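Amoebiasin-2 (PDB 3M86) inhibits cysteine proteases of Entamoeba histolytica, wedging three loops into the substrate-binding site and bringing one of them against the catalytic cysteine and histidine. Local coordinates at residues D24-Q29 with D47-S52; I28-N33 with R102-S107; R72-K77 with I86-S91. All coordinates share one frame; numbering follows the deposited sequence. Where two conformers were deposited one is given.

Contacts 2 and 3 lie buried between the two sheets of the sandwich, whereas contact 1 joins two strands of the same sheet, reaching past strand 70-78 between them, and is only partly buried. Contacts 1 and 2 share strand 25-32: its first half serves contact 1, its second half contact 2. Strand 70-78, which supplies contact 3, is hydrogen-bonded through its backbone to both halves. On the facing sheet, contacts 2 and 3 use neighbouring strands, 102-110 and 82-91. All three rest on apolar side chains, with no hydrogen bond across them. The partners differ: a phenyl ring and a serine in contact 1, a tyrosine in contact 2, aliphatic chains alone in contact 3.

Contact 1. Residues D24-Q29 with D47-S52; sequences DLIKIQ and DTFSLS
Ile26 and Phe49 make the main apolar touch between these segments, and a single carbon carries it on the isoleucine side. Ile26 CD1 lies 3.6 Å from Phe49 CZ and almost as near to CE1, so the methyl meets the far part of the ring rather than its root. It comes in obliquely, and the two side chains cross at about a right angle. In the isoleucine, chi1 of -66° points CG1 away from the carbonyl carbon, and the extended second torsion (166°) carries CD1 out to the ring. A branched aliphatic residue suits a strand facing the core, while a phenyl ring is long enough to meet it across the intervening strand. Leu76 of that strand also packs on Phe49, and from the facing sheet Val108 touches both Ile26 and Phe49.

A second, looser touch pairs an apolar group with a polar one. Leu25 CD2 approaches Ser52 OG to 4.2 Å, a van der Waals meeting at a more exposed edge. The hydroxyl has a weak hydrogen bond to Gln75 O, and a small serine fits this position.

The polar bond within segment 47-52 lies apart from these touches, in the connection leading into the strand. Thr48 OG1 donates to Asp47 OD2 over 2.9 Å, meeting the oxygen from well above the carboxylate plane. Short-chained polar residues suit such a connection, close enough for their oxygens to bond.

Strands 25-32 and 49-58 flank strand 70-78 in one sheet of the inhibitor's two-sheet sandwich, and backbone hydrogen bonds join Ile26 to Leu76 and Ser52 to Gln75. The direct touch is apolar and undirected, excluding water chiefly at the buried Ile26-Phe49 pair, which implies that the segments are placed mainly through the strand between them.

Contact 2. Residues I28-N33 with R102-S107; sequences IQLRTN and RSLTYS
Leu30 overlaps Leu104 tip to tip across the interior of the sandwich: Leu30 CD2 comes to 3.7 Å from Leu104 CD1, and its other methyl, CD1, is 4.0 Å from that same atom. In each leucine the first torsion (-54° in Leu30) swings CG away from the carbonyl carbon, aiming the methyls at the facing sheet. Segments 28-32 and 102-107 run nearly antiparallel (167°), their axes 11.5 Å apart at closest, a gap that two leucines can bridge together.

Tyr106 slides past Leu30 in the opposite direction, bringing its OH to 4.1 Å from Leu30 CD2. Ile28 CG2 meets the same ring obliquely, 4.3 Å from Tyr106 CE2. Tyrosine suits the place because its ring is apolar enough for the core and long enough to cross it, while its hydroxyl finds a hydrogen bond with Thr10 O.

Asn33 belongs to the BC loop and Arg102 to the FG loop, both parts of the inhibitory wedge, so these strands connect the core with the protease-binding end. The chemistry implies a contact held by hydrophobic packing, in which the tyrosine hydroxyl, the polar end among the touching side chains, is satisfied from outside the two segments.

Contact 3. Residues R72-K77 with I86-S91; sequences REIQLK and IKLGYS
Within segment 72-77, Gln75 NE2 donates to Glu73 OE1 over 2.8 Å, with an N-H...O angle of 160°. The acceptor lies close to the amide plane of the glutamine, but the amide comes down on OE1 from above the carboxylate plane. The other oxygen, Glu73 OE2, is hydrogen-bonded to Gln29 NE2, so both carboxylate oxygens are bonded on a partly exposed face where long polar side chains suit.

No hydrogen bond crosses to 86-91; instead, alternate residues of strand 72-77 turn inward and meet the facing sheet. Leu76 CD1 and Ile86 CD1 touch tip to tip at 3.7 Å, and Ile74 CD1 reaches Leu88 CD1 in the same manner at 4.0 Å. In Ile74 the first torsion (-61°) sets the direction and the extended second (162°) gives the length. Aliphatic side chains of this size are apt here, their methyls meeting although the CA atoms of each pair are more than 10 Å apart.

Ile74 CD1 also rests over one face of the Arg72 guanidinium, 3.7 Å above its plane and offset toward the rim. Asp54, by a salt bridge, and Trp40 O, by a hydrogen bond, hold that charged group in position.

Both strands are inner members of their sheets: 70-78 runs between 25-32 and 49-58, and 82-91 between 102-110 and 39-43, from which Ile42 packs against Ile74, Ile86 and Leu88.

Contact 1. Residues D24-Q29 with D47-S52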
# COMPACT_ATOMS: atom_id res chain seq x y z
N ASP A 24 15.96 -2.44 2.15
CA ASP A 24 15.08 -2.00 1.05
C ASP A 24 13.85 -1.25 1.58
O ASP A 24 13.64 -1.16 2.80
CB ASP A 24 14.62 -3.21 0.24
CG ASP A 24 15.69 -3.72 -0.71
OD1 ASP A 24 15.43 -4.74 -1.39
OD2 ASP A 24 16.80 -3.13 -0.78
N LEU A 25 13.05 -0.70 0.66
CA LEU A 25 11.79 -0.05 1.01
C LEU A 25 10.69 -0.58 0.12
O LEU A 25 10.93 -0.89 -1.04
CB LEU A 25 11.89 1.46 0.82
CG LEU A 25 12.60 2.33 1.84
CD1 LEU A 25 12.58 3.77 1.36
CD2 LEU A 25 11.92 2.21 3.20
N ILE A 26 9.48 -0.67 0.67
CA ILE A 26 8.29 -0.99 -0.11
C ILE A 26 7.45 0.26 -0.24
O ILE A 26 7.22 0.95 0.75
CB ILE A 26 7.46 -2.08 0.56
CG1 ILE A 26 8.23 -3.39 0.58
CG2 ILE A 26 6.11 -2.27 -0.16
CD1 ILE A 26 7.66 -4.42 1.50
N LYS A 27 7.03 0.57 -1.46
CA LYS A 27 6.12 1.69 -1.70
C LYS A 27 4.88 1.17 -2.37
O LYS A 27 4.92 0.77 -3.53
CB LYS A 27 6.77 2.79 -2.57
CG LYS A 27 7.84 3.65 -1.90
CD LYS A 27 8.13 4.90 -2.75
CE LYS A 27 9.29 5.71 -2.19
NZ LYS A 27 9.66 6.87 -3.06
N ILE A 28 3.77 1.17 -1.63
CA ILE A 28 2.48 0.74 -2.15
C ILE A 28 1.80 2.00 -2.67
O ILE A 28 1.57 2.94 -1.91
CB ILE A 28 1.65 0.10 -1.04
CG1 ILE A 28 2.40 -1.14 -0.51
CG2 ILE A 28 0.24 -0.26 -1.54
CD1 ILE A 28 1.88 -1.64 0.82
N GLN A 29 1.48 2.00 -3.96
CA GLN A 29 0.93 3.17 -4.62
C GLN A 29 -0.40 2.78 -5.26
O GLN A 29 -0.42 1.97 -6.19
CB GLN A 29 1.90 3.69 -5.69
CG GLN A 29 3.18 4.26 -5.07
CD GLN A 29 4.08 4.92 -6.10
OE1 GLN A 29 3.94 4.72 -7.31
NE2 GLN A 29 5.03 5.73 -5.63
N ASP A 47 5.73 -5.58 14.15
CA ASP A 47 7.03 -5.97 14.67
C ASP A 47 8.05 -6.09 13.53
O ASP A 47 9.24 -6.08 13.77
CB ASP A 47 6.95 -7.28 15.46
CG ASP A 47 6.67 -8.48 14.57
OD1 ASP A 47 7.00 -9.61 14.99
OD2 ASP A 47 6.13 -8.30 13.46
N THR A 48 7.57 -6.16 12.28
CA THR A 48 8.45 -6.43 11.14
C THR A 48 8.65 -5.25 10.19
O THR A 48 9.71 -5.15 9.56
CB THR A 48 8.00 -7.67 10.34
OG1 THR A 48 7.86 -8.78 11.24
CG2 THR A 48 9.04 -8.04 9.28
N PHE A 49 7.65 -4.37 10.09
CA PHE A 49 7.77 -3.15 9.30
C PHE A 49 7.50 -1.90 10.10
O PHE A 49 6.66 -1.88 11.01
CB PHE A 49 6.73 -3.12 8.17
CG PHE A 49 7.03 -4.03 7.02
CD1 PHE A 49 8.06 -3.73 6.16
CD2 PHE A 49 6.26 -5.15 6.79
CE1 PHE A 49 8.34 -4.56 5.09
CE2 PHE A 49 6.53 -5.99 5.73
CZ PHE A 49 7.57 -5.69 4.88
N SER A 50 8.20 -0.83 9.74
CA SER A 50 7.90 0.51 10.21
C SER A 50 7.24 1.33 9.09
O SER A 50 7.63 1.21 7.93
CB SER A 50 9.17 1.21 10.68
OG SER A 50 8.91 2.54 11.08
N LEU A 51 6.25 2.14 9.44
CA LEU A 51 5.61 3.03 8.47
C LEU A 51 6.53 4.23 8.31
O LEU A 51 6.65 5.06 9.21
CB LEU A 51 4.26 3.50 9.01
CG LEU A 51 3.31 4.32 8.12
CD1 LEU A 51 3.81 5.74 7.92
CD2 LEU A 51 3.07 3.62 6.79
N SER A 52 7.20 4.31 7.17
CA SER A 52 8.16 5.37 6.96
C SER A 52 7.45 6.63 6.45
O SER A 52 7.82 7.75 6.78
CB SER A 52 9.27 4.93 5.99
OG SER A 52 8.74 4.34 4.82

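Contact 2. Residues I28-N33 with R102-S107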
# COMPACT_ATOMS: atom_id res chain seq x y z
N ILE A 28 3.77 1.17 -1.63
CA ILE A 28 2.48 0.74 -2.15
C ILE A 28 1.80 2.00 -2.67
O ILE A 28 1.57 2.94 -1.91
CB ILE A 28 1.65 0.10 -1.04
CG1 ILE A 28 2.40 -1.14 -0.51
CG2 ILE A 28 0.24 -0.26 -1.54
CD1 ILE A 28 1.88 -1.64 0.82
N GLN A 29 1.48 2.00 -3.96
CA GLN A 29 0.93 3.17 -4.62
C GLN A 29 -0.40 2.78 -5.26
O GLN A 29 -0.42 1.97 -6.19
CB GLN A 29 1.90 3.69 -5.69
CG GLN A 29 3.18 4.26 -5.07
CD GLN A 29 4.08 4.92 -6.10
OE1 GLN A 29 3.94 4.72 -7.31
NE2 GLN A 29 5.03 5.73 -5.63
N LEU A 30 -1.48 3.32 -4.71
CA LEU A 30 -2.83 2.90 -5.08
C LEU A 30 -3.66 4.11 -5.44
O LEU A 30 -3.43 5.20 -4.93
CB LEU A 30 -3.50 2.18 -3.90
CG LEU A 30 -2.70 1.01 -3.32
CD1 LEU A 30 -3.39 0.48 -2.07
CD2 LEU A 30 -2.52 -0.09 -4.36
N ARG A 31 -4.65 3.94 -6.30
CA ARG A 31 -5.58 5.03 -6.56
C ARG A 31 -6.72 4.98 -5.55
O ARG A 31 -7.11 3.92 -5.06
CB ARG A 31 -6.12 5.02 -7.99
CG ARG A 31 -5.07 5.22 -9.10
CD ARG A 31 -4.02 6.27 -8.76
NE ARG A 31 -3.15 6.59 -9.90
CZ ARG A 31 -1.91 6.13 -10.09
NH1 ARG A 31 -1.35 5.31 -9.21
NH2 ARG A 31 -1.23 6.50 -11.16
N THR A 32 -7.27 6.14 -5.26
CA THR A 32 -8.30 6.26 -4.24
C THR A 32 -9.18 7.46 -4.55
O THR A 32 -8.78 8.36 -5.28
CB THR A 32 -7.65 6.35 -2.82
OG1 THR A 32 -8.68 6.39 -1.83
CG2 THR A 32 -6.78 7.60 -2.70
N ASN A 33 -10.41 7.45 -4.03
CA ASN A 33 -11.35 8.55 -4.26
C ASN A 33 -11.96 9.00 -2.95
O ASN A 33 -13.04 8.55 -2.58
CB ASN A 33 -12.46 8.10 -5.20
CG ASN A 33 -13.47 9.19 -5.48
OD1 ASN A 33 -13.26 10.35 -5.12
ND2 ASN A 33 -14.58 8.82 -6.12
N ARG A 102 -12.66 -3.82 -2.55
CA ARG A 102 -11.52 -4.44 -3.19
C ARG A 102 -10.54 -4.79 -2.09
O ARG A 102 -10.40 -4.05 -1.11
CB ARG A 102 -10.89 -3.45 -4.19
CG ARG A 102 -9.78 -4.02 -5.07
CD ARG A 102 -10.27 -5.19 -5.92
NE ARG A 102 -11.48 -4.88 -6.68
CZ ARG A 102 -11.49 -4.47 -7.95
NH1 ARG A 102 -10.34 -4.31 -8.60
NH2 ARG A 102 -12.64 -4.22 -8.56
N SER A 103 -9.88 -5.94 -2.22
CA SER A 103 -8.86 -6.34 -1.27
C SER A 103 -7.58 -6.62 -2.02
O SER A 103 -7.62 -7.09 -3.16
CB SER A 103 -9.31 -7.59 -0.50
OG SER A 103 -10.49 -7.33 0.24
N LEU A 104 -6.45 -6.34 -1.39
CA LEU A 104 -5.15 -6.66 -1.98
C LEU A 104 -4.34 -7.43 -0.95
O LEU A 104 -4.43 -7.16 0.25
CB LEU A 104 -4.40 -5.40 -2.37
CG LEU A 104 -5.09 -4.46 -3.37
CD1 LEU A 104 -4.34 -3.13 -3.44
CD2 LEU A 104 -5.20 -5.10 -4.76
N THR A 105 -3.56 -8.40 -1.42
CA THR A 105 -2.70 -9.18 -0.54
C THR A 105 -1.31 -9.26 -1.16
O THR A 105 -1.17 -9.53 -2.35
CB THR A 105 -3.24 -10.61 -0.33
OG1 THR A 105 -4.58 -10.55 0.19
CG2 THR A 105 -2.36 -11.37 0.64
N TYR A 106 -0.28 -8.99 -0.36
CA TYR A 106 1.08 -9.16 -0.83
C TYR A 106 1.88 -10.00 0.18
O TYR A 106 1.72 -9.85 1.39
CB TYR A 106 1.80 -7.82 -0.97
CG TYR A 106 1.08 -6.74 -1.76
CD1 TYR A 106 0.86 -6.88 -3.12
CD2 TYR A 106 0.69 -5.57 -1.14
CE1 TYR A 106 0.23 -5.87 -3.85
CE2 TYR A 106 0.06 -4.56 -1.86
CZ TYR A 106 -0.16 -4.72 -3.20
OH TYR A 106 -0.76 -3.71 -3.91
N SER A 107 2.74 -10.88 -0.32
CA SER A 107 3.64 -11.64 0.52
C SER A 107 5.03 -11.05 0.35
O SER A 107 5.51 -10.88 -0.76
CB SER A 107 3.65 -13.10 0.09
OG SER A 107 2.36 -13.66 0.21

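Contact 3. Residues R72-K77 with I86-S91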
# COMPACT_ATOMS: atom_id res chain seq x y z
N ARG A 72 -2.84 7.16 -3.08
CA ARG A 72 -2.42 6.78 -1.73
C ARG A 72 -1.07 6.10 -1.83
O ARG A 72 -0.90 5.18 -2.61
CB ARG A 72 -3.43 5.82 -1.12
CG ARG A 72 -3.04 5.31 0.26
CD ARG A 72 -3.23 6.37 1.33
NE ARG A 72 -2.92 5.88 2.68
CZ ARG A 72 -3.76 5.17 3.44
NH1 ARG A 72 -4.98 4.86 2.99
NH2 ARG A 72 -3.38 4.77 4.66
N GLU A 73 -0.11 6.56 -1.05
CA GLU A 73 1.20 5.94 -1.10
C GLU A 73 1.63 5.63 0.31
O GLU A 73 1.70 6.51 1.16
CB GLU A 73 2.23 6.86 -1.76
CG GLU A 73 3.59 6.20 -1.74
CD GLU A 73 4.70 7.15 -2.10
OE1 GLU A 73 5.08 7.98 -1.25
OE2 GLU A 73 5.20 7.05 -3.24
N ILE A 74 1.90 4.35 0.55
CA ILE A 74 2.30 3.89 1.88
C ILE A 74 3.69 3.30 1.73
O ILE A 74 3.90 2.39 0.94
CB ILE A 74 1.36 2.80 2.41
CG1 ILE A 74 -0.07 3.36 2.54
CG2 ILE A 74 1.85 2.30 3.76
CD1 ILE A 74 -1.14 2.29 2.63
N GLN A 75 4.65 3.84 2.48
CA GLN A 75 6.01 3.33 2.40
C GLN A 75 6.35 2.57 3.67
O GLN A 75 6.15 3.08 4.78
CB GLN A 75 7.00 4.47 2.21
CG GLN A 75 6.72 5.32 0.99
CD GLN A 75 7.79 6.39 0.81
OE1 GLN A 75 8.93 6.21 1.24
NE2 GLN A 75 7.42 7.50 0.20
N LEU A 76 6.87 1.35 3.51
CA LEU A 76 7.21 0.51 4.65
C LEU A 76 8.69 0.14 4.64
O LEU A 76 9.24 -0.23 3.60
CB LEU A 76 6.43 -0.80 4.61
CG LEU A 76 4.91 -0.66 4.63
CD1 LEU A 76 4.26 -2.02 4.40
CD2 LEU A 76 4.49 -0.07 5.97
N LYS A 77 9.31 0.24 5.80
CA LYS A 77 10.72 -0.09 5.90
C LYS A 77 10.87 -1.28 6.82
O LYS A 77 10.33 -1.27 7.92
CB LYS A 77 11.49 1.10 6.47
CG LYS A 77 13.00 0.86 6.56
CD LYS A 77 13.73 2.11 7.04
CE LYS A 77 15.22 1.86 7.14
NZ LYS A 77 15.95 3.09 7.57
N ILE A 86 1.08 -8.59 3.81
CA ILE A 86 0.49 -7.26 3.91
C ILE A 86 -0.88 -7.35 3.25
O ILE A 86 -0.99 -7.86 2.13
CB ILE A 86 1.35 -6.21 3.16
CG1 ILE A 86 2.77 -6.14 3.73
CG2 ILE A 86 0.67 -4.81 3.19
CD1 ILE A 86 3.73 -5.34 2.85
N LYS A 87 -1.92 -6.90 3.94
CA LYS A 87 -3.26 -6.91 3.37
C LYS A 87 -3.84 -5.50 3.34
O LYS A 87 -3.70 -4.75 4.30
CB LYS A 87 -4.19 -7.81 4.18
CG LYS A 87 -3.89 -9.30 4.07
CD LYS A 87 -4.80 -10.11 4.99
CE LYS A 87 -4.50 -11.59 4.92
NZ LYS A 87 -5.33 -12.38 5.88
N LEU A 88 -4.49 -5.15 2.23
CA LEU A 88 -5.15 -3.84 2.12
C LEU A 88 -6.62 -4.07 1.79
O LEU A 88 -6.96 -4.97 1.03
CB LEU A 88 -4.56 -3.01 0.99
CG LEU A 88 -3.15 -2.42 0.86
CD1 LEU A 88 -2.94 -1.16 1.70
CD2 LEU A 88 -2.05 -3.44 1.06
N GLY A 89 -7.49 -3.23 2.34
CA GLY A 89 -8.89 -3.26 1.98
C GLY A 89 -9.35 -1.85 1.68
O GLY A 89 -8.98 -0.92 2.37
N TYR A 90 -10.15 -1.70 0.62
CA TYR A 90 -10.71 -0.40 0.29
C TYR A 90 -12.13 -0.39 0.81
O TYR A 90 -12.99 -1.09 0.29
CB TYR A 90 -10.70 -0.23 -1.22
CG TYR A 90 -11.02 1.15 -1.75
CD1 TYR A 90 -10.16 2.22 -1.55
CD2 TYR A 90 -12.17 1.36 -2.50
CE1 TYR A 90 -10.45 3.48 -2.07
CE2 TYR A 90 -12.46 2.61 -3.02
CZ TYR A 90 -11.59 3.65 -2.82
OH TYR A 90 -11.91 4.88 -3.36
N SER A 91 -12.37 0.40 1.85
CA SER A 91 -13.67 0.39 2.52
C SER A 91 -14.05 1.73 3.13
O SER A 91 -13.25 2.66 3.15
CB SER A 91 -13.67 -0.66 3.62
OG SER A 91 -12.91 -0.20 4.72